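Local structure of fructose-1,6-bisphosphatase (Pyrococcus furiosus, 1XI6) at residues A[72-77]-A[86-91]; A[90-95]-A[208-213]; A[129-134]-A[188-193]. The protein catalyses the magnesium-dependent removal of the 1-phosphate from fructose 1,6-bisphosphate and, in vitro, weakly hydrolyses inositol 1-phosphate, glucose 1-phosphate and glycerol 2-phosphate. All coordinates share one frame; numbering follows the deposited sequence.

Interaction 1 of 3, residues A[72-77]-A[86-91]; sequences NVVSEE and EYTVIV
Backbone hydrogen bonds run as a ladder between Asn-72, Val-74 and the strand 87-91, which lies parallel to strand 72-75. Asn-72 N donates to Tyr-87 O at 3.0 Å, and its carbonyl takes the amide of the residue two places on, Asn-72 O receiving Val-89 N at 2.9 Å. The same step is repeated by Val-74, whose N reaches Val-89 O and whose O accepts Val-91 N at 3.1 Å. Asn-72 thus bonds to both neighbours of its bridge partner Thr-88, and Val-74 to both neighbours of Ile-90, the pattern of a parallel pair. Between the rungs Val-73 CA lies 3.4 Å from Val-89 O, a CA-H...O contact.

One side-chain hydrogen bond is added where the strands begin. Asn-72 ND2 gives a nearly straight bond of 3.3 Å to Thr-88 OG1, which lies in the plane of the amide; chi1 of -41° sets CG beside the backbone N, and chi2 of -51° then turns ND2 to Thr-88 OG1. The amide is also held from the loop between strands 79-81 and 87-92, where Ser-85 O accepts from ND2 and Asn-83 N donates to OD1; partners on both amide atoms are consistent with this orientation of the group.

Apolar contact is made on the same face by Val-74, whose CG2 meets Ile-90 CG1 at 3.3 Å, the two side chains crossing obliquely.

Strand 79-81 pairs with the other edge of strand 72-75, and strand 108-115 with that of strand 87-92. Helix 53-66 packs on the face carrying Val-73, whereas helix 208-219 touches Ile-90 on the reverse.

Interaction 2 of 3, residues A[90-95]-A[208-213]; sequences IVDPLD and PTDIAA
Asp-92 and Asp-210 bring their carboxylates together by different torsions: CG of Asp-92 is anti to its backbone N (chi1 -164°), while CG of Asp-210 stands beside its own N, anti to the carbonyl carbon (chi1 -59°). The OD2 atoms of Asp-92 and Asp-210 approach to 3.4 Å, with the carboxylate planes turned 54° apart. Asp-95 adds a third acid, its OD2 4.5 Å from Asp-210 OD2. Each of the outer acids is steadied through its other oxygen, Asp-210 OD1 by the amide of Arg-207 and Asp-95 OD1 by that of Leu-186.

Beside the acids, the first turn of helix 208-219 rests on the end of strand 87-92. Asp-92 CB lies 3.3 Å from Thr-209 O. On the same side of the strand, Ile-90 packs against the helix with two branches: CG2 sits 3.7 Å from Thr-209 CA, and CD1 reaches along the helix to Ala-212 CB at 3.9 Å. The side chains of Ile-90 and Thr-209 cross at about a right angle, as do the short axes of strand and helix.

Beyond Asp-92 the chain turns a corner at Pro-93, and the Asp-95 carboxylate ends up close to that of Asp-210. As in related enzymes, Asp-92, Asp-95 and Asp-210 probably bind one magnesium, and Asp-92 and Leu-94, with Glu-76, the other. The acid cluster is thus consistent with the two-metal site of the inositol monophosphatase superfamily, the Asp-Pro-Leu-Asp corner facing the start of a helix.

Interaction 3 of 3, residues A[129-134]-A[188-193]; sequences TERFFE and LAYLAM
A Met-aromatic contact and a CH-pi contact around Phe-133 join strand 131-136 of the large sheet to helix 184-193. Ala-189 CB stands over the centre of the Phe-133 ring, 3.7 Å from the centroid and 1° off the normal. Met-193 comes in at the rim instead, its SD close to the ring plane and 4.0 Å from Phe-133 CZ. An alanine in place of Phe-133 would probably leave Ala-189 CB and Met-193 SD without their aromatic partner and open a gap between strand and helix. The strand is entered through a G1 beta bulge, in which Glu-130 and Arg-131 both face Glu-126. From there the Arg-131 chain, extended from CG to NE, carries its guanidinium to the helix. Met-193 SD lies over one face, offset to its rim and 4.1 Å from Arg-131 NE, and Thr-129 CG2 similarly off-centre over the opposite face. Tyr-190 turns its ring plane 82° from the guanidinium, its OH at the edge of that group, in plane; Arg-131 NH2 is 3.5 Å from Tyr-190 CE2. Their polar ends converge on the Glu-126 carboxylate: Arg-131 NH2 forms a salt bridge with OE1, and Tyr-190 OH a hydrogen bond with OE2.

How the interactions relate
From the N terminus, interaction 1 comes first and closes a short loop of eight residues between two neighbouring strands of the large mixed sheet. Interaction 2 starts on the strand where interaction 1 ends, sharing Ile-90 and Val-91, and spans 112 residues to reach helix 208-219. Interaction 3 is nested inside that long loop and joins strand 131-136, farther across the same sheet, to helix 184-193. Interactions 1 and 2 touch where Thr-209 CG2 packs on Ser-75 and Glu-76, whereas interactions 2 and 3 meet through Ile-211 and Leu-188. Both helices also contact strand 243-248, so interactions 2 and 3 link the large sheet to the smaller one.

Interaction 1 of 3, residues A[72-77]-A[86-91]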
ATOM      1  N   ASN A  72     -14.396 -12.184   2.778  1.00 50.00           N
ATOM      2  CA  ASN A  72     -14.858 -10.802   2.869  1.00 50.00           C
ATOM      3  C   ASN A  72     -13.854  -9.929   2.132  1.00 50.00           C
ATOM      4  O   ASN A  72     -12.646 -10.180   2.197  1.00 50.00           O
ATOM      5  CB  ASN A  72     -14.964 -10.299   4.318  1.00 50.00           C
ATOM      6  CG  ASN A  72     -15.529 -11.332   5.278  1.00 50.00           C
ATOM      7  OD1 ASN A  72     -16.581 -11.925   5.045  1.00 50.00           O
ATOM      8  ND2 ASN A  72     -14.827 -11.536   6.376  1.00 50.00           N
ATOM      9  N   VAL A  73     -14.341  -8.915   1.424  1.00 50.00           N
ATOM     10  CA  VAL A  73     -13.430  -7.950   0.809  1.00 50.00           C
ATOM     11  C   VAL A  73     -13.756  -6.528   1.245  1.00 50.00           C
ATOM     12  O   VAL A  73     -14.923  -6.170   1.386  1.00 50.00           O
ATOM     13  CB  VAL A  73     -13.343  -8.087  -0.753  1.00 50.00           C
ATOM     14  CG1 VAL A  73     -13.283  -9.549  -1.161  1.00 50.00           C
ATOM     15  CG2 VAL A  73     -14.507  -7.439  -1.443  1.00 50.00           C
ATOM     16  N   VAL A  74     -12.715  -5.737   1.498  1.00 50.00           N
ATOM     17  CA  VAL A  74     -12.874  -4.287   1.676  1.00 50.00           C
ATOM     18  C   VAL A  74     -12.054  -3.537   0.619  1.00 50.00           C
ATOM     19  O   VAL A  74     -10.923  -3.905   0.318  1.00 50.00           O
ATOM     20  CB  VAL A  74     -12.600  -3.786   3.137  1.00 50.00           C
ATOM     21  CG1 VAL A  74     -13.301  -4.668   4.147  1.00 50.00           C
ATOM     22  CG2 VAL A  74     -11.158  -3.784   3.456  1.00 50.00           C
ATOM     23  N   SER A  75     -12.651  -2.500   0.047  1.00 50.00           N
ATOM     24  CA  SER A  75     -12.125  -1.843  -1.139  1.00 50.00           C
ATOM     25  C   SER A  75     -12.811  -0.496  -1.313  1.00 50.00           C
ATOM     26  O   SER A  75     -14.017  -0.392  -1.090  1.00 50.00           O
ATOM     27  CB  SER A  75     -12.376  -2.728  -2.364  1.00 50.00           C
ATOM     28  OG  SER A  75     -11.920  -2.112  -3.547  1.00 50.00           O
ATOM     29  N   GLU A  76     -12.053   0.526  -1.716  1.00 50.00           N
ATOM     30  CA  GLU A  76     -12.588   1.902  -1.836  1.00 50.00           C
ATOM     31  C   GLU A  76     -13.831   2.022  -2.739  1.00 50.00           C
ATOM     32  O   GLU A  76     -14.748   2.796  -2.438  1.00 50.00           O
ATOM     33  CB  GLU A  76     -11.497   2.880  -2.288  1.00 50.00           C
ATOM     34  CG  GLU A  76     -11.957   4.317  -2.437  1.00 50.00           C
ATOM     35  CD  GLU A  76     -10.808   5.271  -2.694  1.00 50.00           C
ATOM     36  OE2 GLU A  76     -10.679   6.256  -1.929  1.00 50.00           O
ATOM     37  N   GLU A  77     -13.868   1.258  -3.828  1.00 50.00           N
ATOM     38  CA  GLU A  77     -14.999   1.346  -4.737  1.00 50.00           C
ATOM     39  C   GLU A  77     -16.235   0.571  -4.287  1.00 50.00           C
ATOM     40  O   GLU A  77     -17.347   0.962  -4.649  1.00 50.00           O
ATOM     41  CB  GLU A  77     -14.604   0.944  -6.153  1.00 50.00           C
ATOM     42  CG  GLU A  77     -13.972   2.069  -6.921  0.50 50.00           C
ATOM     43  CD  GLU A  77     -13.162   1.570  -8.076  0.50 50.00           C
ATOM     44  OE1 GLU A  77     -13.749   0.941  -8.978  0.50 50.00           O
ATOM     45  OE2 GLU A  77     -11.937   1.808  -8.076  0.50 50.00           O
ATOM     46  N   GLU A  86     -14.054 -16.124   7.591  1.00 50.00           N
ATOM     47  CA  GLU A  86     -12.915 -16.046   8.514  1.00 50.00           C
ATOM     48  C   GLU A  86     -11.818 -15.113   7.994  1.00 50.00           C
ATOM     49  O   GLU A  86     -11.082 -14.505   8.781  1.00 50.00           O
ATOM     50  CB  GLU A  86     -12.331 -17.441   8.743  1.00 50.00           C
ATOM     51  CG  GLU A  86     -11.343 -17.541   9.905  1.00 50.00           C
ATOM     52  CD  GLU A  86     -10.621 -18.879   9.960  1.00 50.00           C
ATOM     53  OE1 GLU A  86     -11.067 -19.857   9.310  1.00 50.00           O
ATOM     54  OE2 GLU A  86      -9.595 -18.955  10.666  1.00 50.00           O
ATOM     55  N   TYR A  87     -11.731 -15.011   6.667  1.00 50.00           N
ATOM     56  CA  TYR A  87     -10.694 -14.250   5.991  1.00 50.00           C
ATOM     57  C   TYR A  87     -11.179 -12.935   5.378  1.00 50.00           C
ATOM     58  O   TYR A  87     -12.270 -12.860   4.802  1.00 50.00           O
ATOM     59  CB  TYR A  87     -10.060 -15.108   4.909  1.00 50.00           C
ATOM     60  CG  TYR A  87      -9.342 -16.343   5.402  1.00 50.00           C
ATOM     61  CD1 TYR A  87      -9.907 -17.604   5.232  1.00 50.00           C
ATOM     62  CD2 TYR A  87      -8.082 -16.255   6.018  1.00 50.00           C
ATOM     63  CE1 TYR A  87      -9.254 -18.752   5.667  1.00 50.00           C
ATOM     64  CE2 TYR A  87      -7.416 -17.401   6.460  1.00 50.00           C
ATOM     65  CZ  TYR A  87      -8.011 -18.651   6.280  1.00 50.00           C
ATOM     66  OH  TYR A  87      -7.373 -19.802   6.707  1.00 50.00           O
ATOM     67  N   THR A  88     -10.351 -11.904   5.502  1.00 50.00           N
ATOM     68  CA  THR A  88     -10.646 -10.593   4.932  1.00 50.00           C
ATOM     69  C   THR A  88      -9.489 -10.137   4.045  1.00 50.00           C
ATOM     70  O   THR A  88      -8.336 -10.132   4.477  1.00 50.00           O
ATOM     71  CB  THR A  88     -10.937  -9.544   6.038  1.00 50.00           C
ATOM     72  OG1 THR A  88     -11.985 -10.028   6.882  1.00 50.00           O
ATOM     73  CG2 THR A  88     -11.365  -8.206   5.444  1.00 50.00           C
ATOM     74  N   VAL A  89      -9.813  -9.765   2.810  1.00 50.00           N
ATOM     75  CA  VAL A  89      -8.843  -9.227   1.864  1.00 50.00           C
ATOM     76  C   VAL A  89      -9.088  -7.730   1.665  1.00 50.00           C
ATOM     77  O   VAL A  89     -10.149  -7.326   1.193  1.00 50.00           O
ATOM     78  CB  VAL A  89      -8.894  -9.965   0.500  1.00 50.00           C
ATOM     79  CG1 VAL A  89      -7.743  -9.546  -0.376  1.00 50.00           C
ATOM     80  CG2 VAL A  89      -8.838 -11.462   0.689  1.00 50.00           C
ATOM     81  N   ILE A  90      -8.110  -6.911   2.038  1.00 50.00           N
ATOM     82  CA  ILE A  90      -8.123  -5.496   1.662  1.00 50.00           C
ATOM     83  C   ILE A  90      -7.404  -5.330   0.327  1.00 50.00           C
ATOM     84  O   ILE A  90      -6.251  -5.723   0.166  1.00 50.00           O
ATOM     85  CB  ILE A  90      -7.504  -4.571   2.725  1.00 50.00           C
ATOM     86  CG1 ILE A  90      -8.086  -4.897   4.110  1.00 50.00           C
ATOM     87  CG2 ILE A  90      -7.705  -3.106   2.323  1.00 50.00           C
ATOM     88  CD1 ILE A  90      -7.645  -3.976   5.236  1.00 50.00           C
ATOM     89  N   VAL A  91      -8.121  -4.743  -0.619  1.00 50.00           N
ATOM     90  CA  VAL A  91      -7.695  -4.630  -1.999  1.00 50.00           C
ATOM     91  C   VAL A  91      -7.469  -3.165  -2.377  1.00 50.00           C
ATOM     92  O   VAL A  91      -8.387  -2.338  -2.272  1.00 50.00           O
ATOM     93  CB  VAL A  91      -8.768  -5.250  -2.934  1.00 50.00           C
ATOM     94  CG1 VAL A  91      -8.459  -4.970  -4.409  1.00 50.00           C
ATOM     95  CG2 VAL A  91      -8.889  -6.733  -2.693  1.00 50.00           C
TER

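Interaction 2 of 3, residues A[90-95]-A[208-213]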
ATOM      1  N   ILE A  90      -8.110  -6.911   2.038  1.00 50.00           N
ATOM      2  CA  ILE A  90      -8.123  -5.496   1.662  1.00 50.00           C
ATOM      3  C   ILE A  90      -7.404  -5.330   0.327  1.00 50.00           C
ATOM      4  O   ILE A  90      -6.251  -5.723   0.166  1.00 50.00           O
ATOM      5  CB  ILE A  90      -7.504  -4.571   2.725  1.00 50.00           C
ATOM      6  CG1 ILE A  90      -8.086  -4.897   4.110  1.00 50.00           C
ATOM      7  CG2 ILE A  90      -7.705  -3.106   2.323  1.00 50.00           C
ATOM      8  CD1 ILE A  90      -7.645  -3.976   5.236  1.00 50.00           C
ATOM      9  N   VAL A  91      -8.121  -4.743  -0.619  1.00 50.00           N
ATOM     10  CA  VAL A  91      -7.695  -4.630  -1.999  1.00 50.00           C
ATOM     11  C   VAL A  91      -7.469  -3.165  -2.377  1.00 50.00           C
ATOM     12  O   VAL A  91      -8.387  -2.338  -2.272  1.00 50.00           O
ATOM     13  CB  VAL A  91      -8.768  -5.250  -2.934  1.00 50.00           C
ATOM     14  CG1 VAL A  91      -8.459  -4.970  -4.409  1.00 50.00           C
ATOM     15  CG2 VAL A  91      -8.889  -6.733  -2.693  1.00 50.00           C
ATOM     16  N   ASP A  92      -6.255  -2.837  -2.805  1.00 50.00           N
ATOM     17  CA  ASP A  92      -6.050  -1.589  -3.542  1.00 50.00           C
ATOM     18  C   ASP A  92      -5.696  -1.963  -4.978  1.00 50.00           C
ATOM     19  O   ASP A  92      -4.568  -2.381  -5.250  1.00 50.00           O
ATOM     20  CB  ASP A  92      -4.991  -0.683  -2.897  1.00 50.00           C
ATOM     21  CG  ASP A  92      -5.049   0.770  -3.405  1.00 50.00           C
ATOM     22  OD1 ASP A  92      -5.724   1.054  -4.430  1.00 50.00           O
ATOM     23  OD2 ASP A  92      -4.402   1.644  -2.770  1.00 50.00           O
ATOM     24  N   PRO A  93      -6.671  -1.841  -5.896  1.00 50.00           N
ATOM     25  CA  PRO A  93      -6.454  -2.287  -7.277  1.00 50.00           C
ATOM     26  C   PRO A  93      -5.476  -1.414  -8.071  1.00 50.00           C
ATOM     27  O   PRO A  93      -4.793  -1.933  -8.951  1.00 50.00           O
ATOM     28  CB  PRO A  93      -7.853  -2.242  -7.891  1.00 50.00           C
ATOM     29  CG  PRO A  93      -8.607  -1.246  -7.065  1.00 50.00           C
ATOM     30  CD  PRO A  93      -8.026  -1.291  -5.686  1.00 50.00           C
ATOM     31  N   LEU A  94      -5.409  -0.117  -7.758  1.00 50.00           N
ATOM     32  CA  LEU A  94      -4.479   0.807  -8.404  1.00 50.00           C
ATOM     33  C   LEU A  94      -4.135   1.965  -7.484  1.00 50.00           C
ATOM     34  O   LEU A  94      -4.803   3.000  -7.468  1.00 50.00           O
ATOM     35  CB  LEU A  94      -5.024   1.320  -9.749  1.00 50.00           C
ATOM     36  CG  LEU A  94      -4.172   2.311 -10.553  1.00 50.00           C
ATOM     37  CD1 LEU A  94      -2.896   1.673 -11.105  1.00 50.00           C
ATOM     38  CD2 LEU A  94      -4.990   2.911 -11.667  1.00 50.00           C
ATOM     39  N   ASP A  95      -3.076   1.764  -6.715  1.00 50.00           N
ATOM     40  CA  ASP A  95      -2.459   2.807  -5.917  1.00 50.00           C
ATOM     41  C   ASP A  95      -1.673   3.717  -6.865  1.00 50.00           C
ATOM     42  O   ASP A  95      -0.933   3.228  -7.706  1.00 50.00           O
ATOM     43  CB  ASP A  95      -1.546   2.147  -4.888  1.00 50.00           C
ATOM     44  CG  ASP A  95      -0.921   3.133  -3.927  1.00 50.00           C
ATOM     45  OD1 ASP A  95       0.301   3.023  -3.706  1.00 50.00           O
ATOM     46  OD2 ASP A  95      -1.639   4.001  -3.389  1.00 50.00           O
ATOM     47  N   PRO A 208      -7.528   3.232   5.068  1.00 50.00           N
ATOM     48  CA  PRO A 208      -6.828   1.955   5.288  1.00 50.00           C
ATOM     49  C   PRO A 208      -6.732   1.096   4.018  1.00 50.00           C
ATOM     50  O   PRO A 208      -5.816   0.287   3.910  1.00 50.00           O
ATOM     51  CB  PRO A 208      -7.655   1.257   6.378  1.00 50.00           C
ATOM     52  CG  PRO A 208      -8.969   1.981   6.423  1.00 50.00           C
ATOM     53  CD  PRO A 208      -8.741   3.368   5.906  1.00 50.00           C
ATOM     54  N   THR A 209      -7.642   1.275   3.060  1.00 50.00           N
ATOM     55  CA  THR A 209      -7.495   0.594   1.752  1.00 50.00           C
ATOM     56  C   THR A 209      -6.199   1.007   1.015  1.00 50.00           C
ATOM     57  O   THR A 209      -5.734   0.283   0.125  1.00 50.00           O
ATOM     58  CB  THR A 209      -8.738   0.740   0.800  1.00 50.00           C
ATOM     59  OG1 THR A 209      -9.003   2.121   0.522  1.00 50.00           O
ATOM     60  CG2 THR A 209      -9.964   0.099   1.408  1.00 50.00           C
ATOM     61  N   ASP A 210      -5.624   2.151   1.403  1.00 50.00           N
ATOM     62  CA  ASP A 210      -4.355   2.618   0.843  1.00 50.00           C
ATOM     63  C   ASP A 210      -3.160   2.087   1.616  1.00 50.00           C
ATOM     64  O   ASP A 210      -2.164   1.685   1.022  1.00 50.00           O
ATOM     65  CB  ASP A 210      -4.282   4.154   0.798  1.00 50.00           C
ATOM     66  CG  ASP A 210      -5.404   4.780  -0.024  1.00 50.00           C
ATOM     67  OD1 ASP A 210      -6.100   5.674   0.507  1.00 50.00           O
ATOM     68  OD2 ASP A 210      -5.591   4.379  -1.201  1.00 50.00           O
ATOM     69  N   ILE A 211      -3.245   2.078   2.939  1.00 50.00           N
ATOM     70  CA  ILE A 211      -2.025   1.916   3.730  1.00 50.00           C
ATOM     71  C   ILE A 211      -1.836   0.535   4.366  1.00 50.00           C
ATOM     72  O   ILE A 211      -0.760   0.233   4.874  1.00 50.00           O
ATOM     73  CB  ILE A 211      -1.904   3.032   4.786  1.00 50.00           C
ATOM     74  CG1 ILE A 211      -3.021   2.914   5.829  1.00 50.00           C
ATOM     75  CG2 ILE A 211      -1.925   4.408   4.104  1.00 50.00           C
ATOM     76  CD1 ILE A 211      -2.607   3.398   7.198  1.00 50.00           C
ATOM     77  N   ALA A 212      -2.870  -0.297   4.317  1.00 50.00           N
ATOM     78  CA  ALA A 212      -2.859  -1.612   4.950  1.00 50.00           C
ATOM     79  C   ALA A 212      -1.652  -2.482   4.565  1.00 50.00           C
ATOM     80  O   ALA A 212      -0.802  -2.765   5.412  1.00 50.00           O
ATOM     81  CB  ALA A 212      -4.167  -2.343   4.679  1.00 50.00           C
ATOM     82  N   ALA A 213      -1.575  -2.886   3.299  1.00 50.00           N
ATOM     83  CA  ALA A 213      -0.490  -3.749   2.819  1.00 50.00           C
ATOM     84  C   ALA A 213       0.896  -3.131   3.047  1.00 50.00           C
ATOM     85  O   ALA A 213       1.825  -3.820   3.465  1.00 50.00           O
ATOM     86  CB  ALA A 213      -0.697  -4.098   1.358  1.00 50.00           C
TER

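Interaction 3 of 3, residues A[129-134]-A[188-193]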
ATOM      1  N   THR A 129       8.906  -1.603 -12.274  1.00 50.00           N
ATOM      2  CA  THR A 129      10.176  -2.188 -11.843  1.00 50.00           C
ATOM      3  C   THR A 129      10.112  -3.707 -11.738  1.00 50.00           C
ATOM      4  O   THR A 129      11.129  -4.345 -11.472  1.00 50.00           O
ATOM      5  CB  THR A 129      10.601  -1.655 -10.472  1.00 50.00           C
ATOM      6  OG1 THR A 129       9.572  -1.941  -9.522  1.00 50.00           O
ATOM      7  CG2 THR A 129      10.835  -0.152 -10.511  1.00 50.00           C
ATOM      8  N   GLU A 130       8.918  -4.268 -11.942  1.00 50.00           N
ATOM      9  CA  GLU A 130       8.619  -5.710 -11.772  1.00 50.00           C
ATOM     10  C   GLU A 130       8.930  -6.245 -10.370  1.00 50.00           C
ATOM     11  O   GLU A 130       9.376  -7.376 -10.203  1.00 50.00           O
ATOM     12  CB  GLU A 130       9.283  -6.552 -12.865  1.00 50.00           C
ATOM     13  CG  GLU A 130       8.697  -6.299 -14.242  1.00 50.00           C
ATOM     14  CD  GLU A 130       9.294  -7.189 -15.326  1.00 50.00           C
ATOM     15  OE1 GLU A 130       8.751  -7.189 -16.458  1.00 50.00           O
ATOM     16  OE2 GLU A 130      10.301  -7.887 -15.060  1.00 50.00           O
ATOM     17  N   ARG A 131       8.680  -5.409  -9.370  1.00 50.00           N
ATOM     18  CA  ARG A 131       9.058  -5.699  -8.000  1.00 50.00           C
ATOM     19  C   ARG A 131       7.922  -6.319  -7.223  1.00 50.00           C
ATOM     20  O   ARG A 131       6.824  -5.772  -7.166  1.00 50.00           O
ATOM     21  CB  ARG A 131       9.536  -4.433  -7.302  1.00 50.00           C
ATOM     22  CG  ARG A 131      10.943  -4.052  -7.661  1.00 50.00           C
ATOM     23  CD  ARG A 131      11.422  -3.008  -6.721  1.00 50.00           C
ATOM     24  NE  ARG A 131      12.662  -2.394  -7.166  1.00 50.00           N
ATOM     25  CZ  ARG A 131      12.825  -1.094  -7.372  1.00 50.00           C
ATOM     26  NH1 ARG A 131      13.997  -0.643  -7.768  1.00 50.00           N
ATOM     27  NH2 ARG A 131      11.828  -0.243  -7.177  1.00 50.00           N
ATOM     28  N   PHE A 132       8.211  -7.466  -6.620  1.00 50.00           N
ATOM     29  CA  PHE A 132       7.225  -8.222  -5.871  1.00 50.00           C
ATOM     30  C   PHE A 132       7.545  -8.165  -4.391  1.00 50.00           C
ATOM     31  O   PHE A 132       8.403  -8.882  -3.914  1.00 50.00           O
ATOM     32  CB  PHE A 132       7.171  -9.657  -6.397  1.00 50.00           C
ATOM     33  CG  PHE A 132       6.103 -10.506  -5.770  1.00 50.00           C
ATOM     34  CD1 PHE A 132       4.798 -10.045  -5.646  1.00 50.00           C
ATOM     35  CD2 PHE A 132       6.404 -11.785  -5.317  1.00 50.00           C
ATOM     36  CE1 PHE A 132       3.816 -10.837  -5.066  1.00 50.00           C
ATOM     37  CE2 PHE A 132       5.433 -12.588  -4.739  1.00 50.00           C
ATOM     38  CZ  PHE A 132       4.139 -12.117  -4.614  1.00 50.00           C
ATOM     39  N   PHE A 133       6.857  -7.283  -3.680  1.00 50.00           N
ATOM     40  CA  PHE A 133       7.058  -7.116  -2.246  1.00 50.00           C
ATOM     41  C   PHE A 133       6.124  -8.028  -1.467  1.00 50.00           C
ATOM     42  O   PHE A 133       4.929  -8.107  -1.753  1.00 50.00           O
ATOM     43  CB  PHE A 133       6.799  -5.676  -1.805  1.00 50.00           C
ATOM     44  CG  PHE A 133       7.720  -4.664  -2.410  1.00 50.00           C
ATOM     45  CD1 PHE A 133       7.372  -4.002  -3.591  1.00 50.00           C
ATOM     46  CD2 PHE A 133       8.927  -4.340  -1.786  1.00 50.00           C
ATOM     47  CE1 PHE A 133       8.222  -3.051  -4.153  1.00 50.00           C
ATOM     48  CE2 PHE A 133       9.784  -3.388  -2.334  1.00 50.00           C
ATOM     49  CZ  PHE A 133       9.436  -2.743  -3.519  1.00 50.00           C
ATOM     50  N   GLU A 134       6.680  -8.707  -0.471  1.00 50.00           N
ATOM     51  CA  GLU A 134       5.902  -9.591   0.384  1.00 50.00           C
ATOM     52  C   GLU A 134       6.049  -9.235   1.848  1.00 50.00           C
ATOM     53  O   GLU A 134       7.143  -8.968   2.322  1.00 50.00           O
ATOM     54  CB  GLU A 134       6.285 -11.041   0.145  1.00 50.00           C
ATOM     55  CG  GLU A 134       5.561 -11.655  -1.023  1.00 50.00           C
ATOM     56  CD  GLU A 134       6.064 -13.044  -1.335  1.00 50.00           C
ATOM     57  OE1 GLU A 134       7.232 -13.172  -1.767  1.00 50.00           O
ATOM     58  OE2 GLU A 134       5.298 -14.015  -1.153  1.00 50.00           O
ATOM     59  N   LEU A 188       5.773   3.366   1.101  1.00 50.00           N
ATOM     60  CA  LEU A 188       5.974   2.478   2.249  1.00 50.00           C
ATOM     61  C   LEU A 188       6.819   1.249   1.908  1.00 50.00           C
ATOM     62  O   LEU A 188       7.634   0.807   2.721  1.00 50.00           O
ATOM     63  CB  LEU A 188       4.628   2.035   2.836  1.00 50.00           C
ATOM     64  CG  LEU A 188       3.743   3.078   3.530  1.00 50.00           C
ATOM     65  CD1 LEU A 188       2.320   2.565   3.694  1.00 50.00           C
ATOM     66  CD2 LEU A 188       4.321   3.512   4.878  1.00 50.00           C
ATOM     67  N   ALA A 189       6.624   0.703   0.707  1.00 50.00           N
ATOM     68  CA  ALA A 189       7.412  -0.443   0.238  1.00 50.00           C
ATOM     69  C   ALA A 189       8.861  -0.042  -0.011  1.00 50.00           C
ATOM     70  O   ALA A 189       9.767  -0.856   0.158  1.00 50.00           O
ATOM     71  CB  ALA A 189       6.792  -1.074  -1.019  1.00 50.00           C
ATOM     72  N   TYR A 190       9.064   1.214  -0.399  1.00 50.00           N
ATOM     73  CA  TYR A 190      10.404   1.752  -0.598  1.00 50.00           C
ATOM     74  C   TYR A 190      11.160   1.890   0.712  1.00 50.00           C
ATOM     75  O   TYR A 190      12.363   1.634   0.758  1.00 50.00           O
ATOM     76  CB  TYR A 190      10.358   3.086  -1.335  1.00 50.00           C
ATOM     77  CG  TYR A 190      10.136   2.964  -2.826  1.00 50.00           C
ATOM     78  CD1 TYR A 190       9.850   4.088  -3.592  1.00 50.00           C
ATOM     79  CD2 TYR A 190      10.208   1.731  -3.477  1.00 50.00           C
ATOM     80  CE1 TYR A 190       9.649   3.989  -4.971  1.00 50.00           C
ATOM     81  CE2 TYR A 190      10.014   1.624  -4.848  1.00 50.00           C
ATOM     82  CZ  TYR A 190       9.733   2.755  -5.583  1.00 50.00           C
ATOM     83  OH  TYR A 190       9.531   2.662  -6.929  1.00 50.00           O
ATOM     84  N   LEU A 191      10.449   2.294   1.767  1.00 50.00           N
ATOM     85  CA  LEU A 191      10.976   2.291   3.129  1.00 50.00           C
ATOM     86  C   LEU A 191      11.443   0.894   3.554  1.00 50.00           C
ATOM     87  O   LEU A 191      12.561   0.739   4.051  1.00 50.00           O
ATOM     88  CB  LEU A 191       9.927   2.834   4.102  1.00 50.00           C
ATOM     89  CG  LEU A 191      10.089   2.710   5.627  1.00 50.00           C
ATOM     90  CD1 LEU A 191      11.390   3.322   6.127  1.00 50.00           C
ATOM     91  CD2 LEU A 191       8.891   3.337   6.344  1.00 50.00           C
ATOM     92  N   ALA A 192      10.593  -0.108   3.342  1.00 50.00           N
ATOM     93  CA  ALA A 192      10.894  -1.506   3.683  1.00 50.00           C
ATOM     94  C   ALA A 192      12.095  -2.050   2.917  1.00 50.00           C
ATOM     95  O   ALA A 192      12.684  -3.063   3.294  1.00 50.00           O
ATOM     96  CB  ALA A 192       9.671  -2.382   3.423  1.00 50.00           C
ATOM     97  N   MET A 193      12.438  -1.358   1.838  1.00 50.00           N
ATOM     98  CA  MET A 193      13.507  -1.736   0.933  1.00 50.00           C
ATOM     99  C   MET A 193      14.789  -0.966   1.260  1.00 50.00           C
ATOM    100  O   MET A 193      15.876  -1.350   0.845  1.00 50.00           O
ATOM    101  CB  MET A 193      13.042  -1.419  -0.487  1.00 50.00           C
ATOM    102  CG  MET A 193      13.914  -1.926  -1.614  1.00 50.00           C
ATOM    103  SD  MET A 193      13.186  -1.468  -3.190  1.00 50.00           S
ATOM    104  CE  MET A 193      13.515   0.286  -3.246  1.00 50.00           C
TER